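Local coordinates for protein putative phosphomethylpyrimidine kinase (Bacteroides thetaiotaomicron, PDB 3MBH) that probably phosphorylates pyridoxal at the expense of ATP, as a kinase of the ribokinase clan, and holds pyridoxal in its pocket in this crystal, at residues S229-T232 and G233-Q237; D239-P242 and M243-R247; D15-M19 and G20-L24. One frame throughout, in Å; residues are numbered along the deposited sequence.

Contact 1 (S229-T232 and G233-Q237); sequences SVIT and GSLMQ
Ile231 and Leu235, one helical turn apart, pack alongside each other in the closing turns of helix 223-236, a regular alpha-helix of this ribokinase-like fold. The contact is local and largely buried. In Ile231, chi1 of -66° sets CG1 beside the backbone N and leaves CG2 anti to that nitrogen, next to the carbonyl carbon, from where it reaches Leu235 CD1 at 3.7 Å. Leu235 in turn brings its CG to 3.3 Å from Ile231 O, the acceptor of its own backbone N at 2.9 Å. Three further i to i+4 bonds make the framework: Gly233 N to Ser229 O at 3.0 Å and almost straight (N-H...O 172°), Ser234 N to Val230 O at 2.8 Å, and Met236 N to Thr232 O at 2.9 Å. The hydroxyls are drawn back to the helix or out to the loop before the next one. Thr232 OG1 bonds to Thr228 O one turn earlier, while Ser234 OG, carried away from its own backbone N (chi1 159°), bonds to Asp239 OD2.

Outside these turns, Ile231 packs on Ala244 and Ala248 of helix 241-257, and Thr232 on Val110 of strand 108-111, so the helix is wedged between its successor in the chain and the central sheet. Carbonyls at its C-terminal end are taken up by other chains: Met236 O by Asn5 of one neighbouring subunit, and Gln237 O by Lys274 of another. Gln237 N still reaches Gly233 O at 2.9 Å, with a weak second bond to Ser234 O.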
loop_
_atom_site.group_PDB
_atom_site.type_symbol
_atom_site.label_atom_id
_atom_site.label_comp_id
_atom_site.label_asym_id
_atom_site.label_seq_id
_atom_site.Cartn_x
_atom_site.Cartn_y
_atom_site.Cartn_z
ATOM N N SER A 229 -1.150 21.205 -10.619
ATOM C CA SER A 229 -1.989 20.518 -9.626
ATOM C C SER A 229 -1.090 19.759 -8.603
ATOM O O SER A 229 -1.299 19.866 -7.369
ATOM C CB SER A 229 -2.939 19.511 -10.300
ATOM O OG SER A 229 -3.991 20.151 -10.994
ATOM N N VAL A 230 -0.052 19.074 -9.099
ATOM C CA VAL A 230 0.858 18.371 -8.179
ATOM C C VAL A 230 1.675 19.361 -7.357
ATOM O O VAL A 230 1.835 19.187 -6.145
ATOM C CB VAL A 230 1.724 17.313 -8.865
ATOM C CG1 VAL A 230 2.656 16.689 -7.795
ATOM C CG2 VAL A 230 0.823 16.236 -9.559
ATOM N N ILE A 231 2.135 20.438 -7.988
ATOM C CA ILE A 231 2.850 21.484 -7.243
ATOM C C ILE A 231 1.984 22.049 -6.087
ATOM O O ILE A 231 2.448 22.160 -4.948
ATOM C CB ILE A 231 3.382 22.625 -8.145
ATOM C CG1 ILE A 231 4.457 22.074 -9.086
ATOM C CG2 ILE A 231 3.933 23.825 -7.282
ATOM C CD1 ILE A 231 5.862 21.798 -8.499
ATOM N N THR A 232 0.731 22.354 -6.372
ATOM C CA THR A 232 -0.165 22.918 -5.378
ATOM C C THR A 232 -0.399 21.969 -4.244
ATOM O O THR A 232 -0.283 22.359 -3.070
ATOM C CB THR A 232 -1.508 23.233 -6.035
ATOM O OG1 THR A 232 -1.251 24.181 -7.061
ATOM C CG2 THR A 232 -2.509 23.823 -5.047
ATOM N N GLY A 233 -0.745 20.716 -4.573
ATOM C CA GLY A 233 -0.962 19.737 -3.554
ATOM C C GLY A 233 0.298 19.499 -2.701
ATOM O O GLY A 233 0.207 19.360 -1.493
ATOM N N SER A 234 1.456 19.410 -3.350
ATOM C CA SER A 234 2.705 19.122 -2.633
ATOM C C SER A 234 3.053 20.267 -1.675
ATOM O O SER A 234 3.438 20.022 -0.510
ATOM C CB SER A 234 3.812 18.804 -3.662
ATOM O OG SER A 234 5.122 18.958 -3.171
ATOM N N LEU A 235 2.946 21.509 -2.149
ATOM C CA LEU A 235 3.216 22.688 -1.283
ATOM C C LEU A 235 2.197 22.712 -0.124
ATOM O O LEU A 235 2.571 22.923 1.011
ATOM C CB LEU A 235 3.199 23.990 -2.082
ATOM C CG LEU A 235 4.322 24.186 -3.145
ATOM C CD1 LEU A 235 4.109 25.445 -3.957
ATOM C CD2 LEU A 235 5.751 24.183 -2.462
HETATM N N MSE A 236 0.924 22.449 -0.418
HETATM C CA MSE A 236 -0.081 22.394 0.651
HETATM C C MSE A 236 0.137 21.262 1.632
HETATM O O MSE A 236 -0.254 21.379 2.779
HETATM C CB MSE A 236 -1.476 22.313 0.077
HETATM C CG MSE A 236 -1.862 23.583 -0.642
HETATM SE SE MSE A 236 -3.628 23.428 -1.394
HETATM C CE MSE A 236 -4.631 23.788 0.212
ATOM N N GLN A 237 0.800 20.183 1.210
ATOM C CA GLN A 237 1.190 19.141 2.158
ATOM C C GLN A 237 2.468 19.523 2.997
ATOM O O GLN A 237 2.921 18.756 3.826
ATOM C CB GLN A 237 1.391 17.792 1.461
ATOM C CG GLN A 237 0.124 17.181 0.949
ATOM C CD GLN A 237 0.378 15.927 0.173
ATOM O OE1 GLN A 237 1.531 15.603 -0.097
ATOM N NE2 GLN A 237 -0.695 15.199 -0.191
#

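Contact 2 (D239-P242 and M243-R247); sequences DSLP and MALDR
CG of Asp239 turns in beside its own backbone N (chi1 -61°), and the chain of Arg247, otherwise extended, bends at chi3 (67°); together they bring the carboxylate to the edge of the guanidinium at the start of helix 241-257, the two side chains crossing at about a right angle. The local motif is a helix N-terminus capped by Ser240, with a salt bridge laid across its first two turns. Arg247 NH1 gives a 2.7 Å bond to Asp239 OD2; the acceptor lies almost in the guanidinium plane and uses its syn lone pair, although the two flat groups are turned 50° against each other. NH1 also bonds to Gln237 OE1, which ties the ion pair to the end of the preceding helix. Asp239 OD1 makes a salt bridge with Lys274 of a neighbouring subunit.

Ser240 OG accepts from Met243 N at 3.2 Å as the cap, and Ser240 O takes Ala244 N at 2.9 Å. CG of Met243, a selenomethionine, crosses over Asp239 CB at 3.7 Å. On the sheet-facing side, Leu241 CD1 meets Leu245 CG at 4.1 Å, both leucines leaning on Trp209 and Ala200. Arg247 NH2 holds Leu279 O, close to Asp280, a zinc ligand in another structure of this protein, though no zinc is bound to this chain here. Asp246 N closes onto Pro242 O, 3.1 Å, and that carbonyl also bonds to Ser287 OG.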
loop_
_atom_site.group_PDB
_atom_site.type_symbol
_atom_site.label_atom_id
_atom_site.label_comp_id
_atom_site.label_asym_id
_atom_site.label_seq_id
_atom_site.Cartn_x
_atom_site.Cartn_y
_atom_site.Cartn_z
ATOM N N ASP A 239 5.520 20.215 1.566
ATOM C CA ASP A 239 6.773 19.826 0.899
ATOM C C ASP A 239 7.528 21.113 0.549
ATOM O O ASP A 239 6.922 22.175 0.338
ATOM C CB ASP A 239 6.551 19.004 -0.366
ATOM C CG ASP A 239 5.833 17.676 -0.118
ATOM O OD1 ASP A 239 5.680 17.274 1.038
ATOM O OD2 ASP A 239 5.330 17.073 -1.113
ATOM N N SER A 240 8.849 21.033 0.512
ATOM C CA SER A 240 9.678 22.102 -0.015
ATOM C C SER A 240 9.488 22.258 -1.538
ATOM O O SER A 240 8.964 21.350 -2.204
ATOM C CB SER A 240 11.158 21.773 0.226
ATOM O OG SER A 240 11.569 20.760 -0.664
ATOM N N LEU A 241 9.924 23.403 -2.070
ATOM C CA LEU A 241 9.792 23.685 -3.490
ATOM C C LEU A 241 10.532 22.617 -4.321
ATOM O O LEU A 241 9.957 22.069 -5.201
ATOM C CB LEU A 241 10.287 25.102 -3.841
ATOM C CG LEU A 241 10.419 25.445 -5.352
ATOM C CD1 LEU A 241 9.057 25.269 -6.051
ATOM C CD2 LEU A 241 10.978 26.895 -5.538
ATOM N N PRO A 242 11.797 22.296 -3.993
ATOM C CA PRO A 242 12.463 21.318 -4.852
ATOM C C PRO A 242 11.774 19.948 -4.782
ATOM O O PRO A 242 11.704 19.245 -5.792
ATOM C CB PRO A 242 13.920 21.295 -4.321
ATOM C CG PRO A 242 13.846 21.891 -2.965
ATOM C CD PRO A 242 12.695 22.836 -2.960
HETATM N N MSE A 243 11.219 19.593 -3.608
HETATM C CA MSE A 243 10.485 18.339 -3.499
HETATM C C MSE A 243 9.216 18.369 -4.373
HETATM O O MSE A 243 8.922 17.375 -5.033
HETATM C CB MSE A 243 10.150 18.001 -2.042
HETATM C CG MSE A 243 9.175 16.848 -1.905
HETATM SE SE MSE A 243 10.108 15.174 -2.264
HETATM C CE MSE A 243 11.159 15.076 -0.586
ATOM N N ALA A 244 8.507 19.512 -4.395
ATOM C CA ALA A 244 7.319 19.699 -5.248
ATOM C C ALA A 244 7.678 19.504 -6.698
ATOM O O ALA A 244 6.988 18.792 -7.424
ATOM C CB ALA A 244 6.695 21.082 -5.035
ATOM N N LEU A 245 8.750 20.142 -7.132
ATOM C CA LEU A 245 9.267 19.955 -8.484
ATOM C C LEU A 245 9.543 18.478 -8.876
ATOM O O LEU A 245 9.248 18.050 -10.006
ATOM C CB LEU A 245 10.577 20.757 -8.660
ATOM C CG LEU A 245 10.510 22.287 -8.540
ATOM C CD1 LEU A 245 11.955 22.926 -8.716
ATOM C CD2 LEU A 245 9.526 22.880 -9.487
ATOM N N ASP A 246 10.159 17.726 -7.963
ATOM C CA ASP A 246 10.431 16.288 -8.181
ATOM C C ASP A 246 9.169 15.468 -8.251
ATOM O O ASP A 246 9.013 14.667 -9.177
ATOM C CB ASP A 246 11.372 15.758 -7.091
ATOM C CG ASP A 246 12.828 16.177 -7.364
ATOM O OD1 ASP A 246 13.290 15.904 -8.498
ATOM O OD2 ASP A 246 13.489 16.768 -6.497
ATOM N N ARG A 247 8.244 15.702 -7.319
ATOM C CA ARG A 247 6.980 14.989 -7.328
ATOM C C ARG A 247 6.232 15.246 -8.627
ATOM O O ARG A 247 5.729 14.301 -9.238
ATOM C CB ARG A 247 6.130 15.376 -6.132
ATOM C CG ARG A 247 6.713 14.938 -4.840
ATOM C CD ARG A 247 5.747 15.142 -3.638
ATOM N NE ARG A 247 4.581 14.290 -3.709
ATOM C CZ ARG A 247 3.549 14.379 -2.892
ATOM N NH1 ARG A 247 3.525 15.302 -1.935
ATOM N NH2 ARG A 247 2.533 13.519 -3.029
#

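Contact 3 (D15-M19 and G20-L24); sequences DLSGM and GRVSL. With PXL (3-hydroxy-5-(hydroxymethyl)-2-methylisonicotinaldehyde), chain G.
Asp15, near the end of strand 9-17, meets Ser23, at the end of the loop that leads into helix 24-33, beside the pyridoxal; strand, helix and the parallel strand 37-40 form the first beta-alpha-beta unit of the ribokinase-like fold. Asp15 turns OD1 to the ligand, 2.6 Å from PXL N1, and Val22 sets CB against the pyridine ring, 3.8 Å from PXL C6. Ser17 adds its side chain beside the ligand's methyl group, while Thr50, Gln51 and Asp225 bond to its polar atoms.

Behind this first shell, hydroxyls surround the carboxylate. A chi1 of 72° puts CG between backbone N and carbonyl carbon, and chi2 of -91° turns OD2 to the serines, where Ser17 OG gives it a bond of 2.9 Å and Ser23 OG lies at 2.7 Å. Ser23 OG is also 3.0 Å from Asp15 O, and its single proton could serve either oxygen. The Ser17 bond, with Ser23 OG close by, probably helps hold the carboxylate rotation, and with it OD1 at the ligand nitrogen.

Further out, the loop itself is pinned. The first water accepts from Ser17 N and donates to Ser23 OG at 2.7 Å; the second lies between Ser17 O and Gly20 O, bridging the turn. Ser23 N bonds to Asp225, another residue of the pocket. Leu16 and Leu24 cross at about a right angle, CD1 of the first 4.0 Å from CB of the second, and Leu24 also touches Leu16 of a neighbouring subunit. At the helix start, Leu24 N bonds to Asp15 O, 3.0 Å.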
loop_
_atom_site.group_PDB
_atom_site.type_symbol
_atom_site.label_atom_id
_atom_site.label_comp_id
_atom_site.label_asym_id
_atom_site.label_seq_id
_atom_site.Cartn_x
_atom_site.Cartn_y
_atom_site.Cartn_z
ATOM N N ASP A 15 -11.546 25.911 -16.567
ATOM C CA ASP A 15 -12.611 25.416 -17.381
ATOM C C ASP A 15 -12.958 23.923 -17.142
ATOM O O ASP A 15 -12.199 23.150 -16.534
ATOM C CB ASP A 15 -12.268 25.667 -18.827
ATOM C CG ASP A 15 -11.166 24.759 -19.308
ATOM O OD1 ASP A 15 -9.957 25.163 -19.196
ATOM O OD2 ASP A 15 -11.504 23.599 -19.694
ATOM N N LEU A 16 -14.153 23.532 -17.610
ATOM C CA LEU A 16 -14.599 22.144 -17.645
ATOM C C LEU A 16 -14.659 21.728 -19.092
ATOM O O LEU A 16 -15.478 22.251 -19.855
ATOM C CB LEU A 16 -15.956 21.963 -17.003
ATOM C CG LEU A 16 -16.456 20.495 -16.785
ATOM C CD1 LEU A 16 -15.659 19.803 -15.655
ATOM C CD2 LEU A 16 -17.920 20.423 -16.485
ATOM N N SER A 17 -13.753 20.810 -19.443
ATOM C CA SER A 17 -13.667 20.223 -20.735
ATOM C C SER A 17 -14.039 18.729 -20.699
ATOM O O SER A 17 -13.486 17.963 -19.947
ATOM C CB SER A 17 -12.247 20.348 -21.303
ATOM O OG SER A 17 -12.004 21.635 -21.788
ATOM N N GLY A 18 -14.928 18.330 -21.600
ATOM C CA GLY A 18 -15.368 16.967 -21.706
ATOM C C GLY A 18 -14.292 15.950 -22.040
ATOM O O GLY A 18 -14.196 14.939 -21.373
HETATM N N MSE A 19 -13.565 16.150 -23.135
HETATM C CA MSE A 19 -12.533 15.210 -23.564
HETATM C C MSE A 19 -11.192 15.940 -23.528
HETATM O O MSE A 19 -11.125 17.155 -23.514
HETATM C CB MSE A 19 -12.869 14.625 -24.936
HETATM C CG MSE A 19 -13.601 13.263 -24.847
HETATM SE SE MSE A 19 -12.145 12.027 -24.336
HETATM C CE MSE A 19 -10.974 12.153 -25.954
ATOM N N GLY A 20 -10.127 15.168 -23.455
ATOM C CA GLY A 20 -8.821 15.668 -23.203
ATOM C C GLY A 20 -8.627 15.681 -21.718
ATOM O O GLY A 20 -9.587 15.711 -20.933
ATOM N N ARG A 21 -7.388 15.708 -21.288
ATOM C CA ARG A 21 -7.138 15.785 -19.879
ATOM C C ARG A 21 -6.505 17.135 -19.572
ATOM O O ARG A 21 -5.293 17.269 -19.528
ATOM C CB ARG A 21 -6.283 14.619 -19.432
ATOM C CG ARG A 21 -6.952 13.277 -19.607
ATOM C CD ARG A 21 -5.984 12.228 -19.140
ATOM N NE ARG A 21 -6.570 10.903 -18.947
ATOM C CZ ARG A 21 -6.712 9.971 -19.866
ATOM N NH1 ARG A 21 -6.386 10.193 -21.126
ATOM N NH2 ARG A 21 -7.199 8.777 -19.508
ATOM N N VAL A 22 -7.364 18.142 -19.367
ATOM C CA VAL A 22 -6.952 19.493 -19.076
ATOM C C VAL A 22 -7.801 19.988 -17.917
ATOM O O VAL A 22 -8.804 19.378 -17.553
ATOM C CB VAL A 22 -7.152 20.450 -20.271
ATOM C CG1 VAL A 22 -6.189 20.075 -21.442
ATOM C CG2 VAL A 22 -8.655 20.512 -20.729
ATOM N N SER A 23 -7.369 21.075 -17.332
ATOM C CA SER A 23 -8.228 21.923 -16.503
ATOM C C SER A 23 -8.963 21.128 -15.382
ATOM O O SER A 23 -8.333 20.316 -14.684
ATOM C CB SER A 23 -9.146 22.763 -17.384
ATOM O OG SER A 23 -9.980 21.972 -18.229
ATOM N N LEU A 24 -10.252 21.357 -15.153
ATOM C CA LEU A 24 -10.905 20.728 -13.987
ATOM C C LEU A 24 -10.847 19.172 -13.958
ATOM O O LEU A 24 -10.774 18.560 -12.871
ATOM C CB LEU A 24 -12.383 21.191 -13.825
ATOM C CG LEU A 24 -12.514 22.655 -13.386
ATOM C CD1 LEU A 24 -14.040 23.058 -13.478
ATOM C CD2 LEU A 24 -11.925 22.913 -12.014
HETATM O OP4 PXL G . -4.274 24.373 -19.299
HETATM C C5A PXL G . -4.328 23.915 -20.641
HETATM C C5 PXL G . -5.762 24.074 -21.160
HETATM C C6 PXL G . -6.882 24.250 -20.372
HETATM N N1 PXL G . -8.096 24.412 -20.896
HETATM C C2 PXL G . -8.411 24.379 -22.208
HETATM C C3 PXL G . -7.301 24.178 -23.150
HETATM C C4 PXL G . -5.938 24.051 -22.582
HETATM C C4A PXL G . -4.739 23.792 -23.376
HETATM O O4A PXL G . -4.991 23.444 -24.486
HETATM O O3 PXL G . -7.436 24.171 -24.485
HETATM C C2A PXL G . -9.880 24.529 -22.565
HETATM O O HOH W 1 -11.718 20.011 -17.668
HETATM O O HOH W 2 -11.729 15.906 -19.750
#

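Contacts 1 and 2, with centres 8 Å apart, lie on consecutive helices and touch directly, through the side-chain bonds between them and through packing. All three contacts are mainly buried, yet their chemistry differs. Contact 1 is mostly helical hydrogen bonding and aliphatic packing at a C-terminal end; contact 2, at an N-terminus, adds a cap and an ion pair; all three also meet other subunits. Contact 3, about 25 Å from contact 2 between centres and on the opposite side of the chain's centre, has little regular structure, relying on hydroxyls, a carboxylate and waters to shape the ligand pocket. Contact 1 is closer to it, with nearest atoms about 6 Å apart.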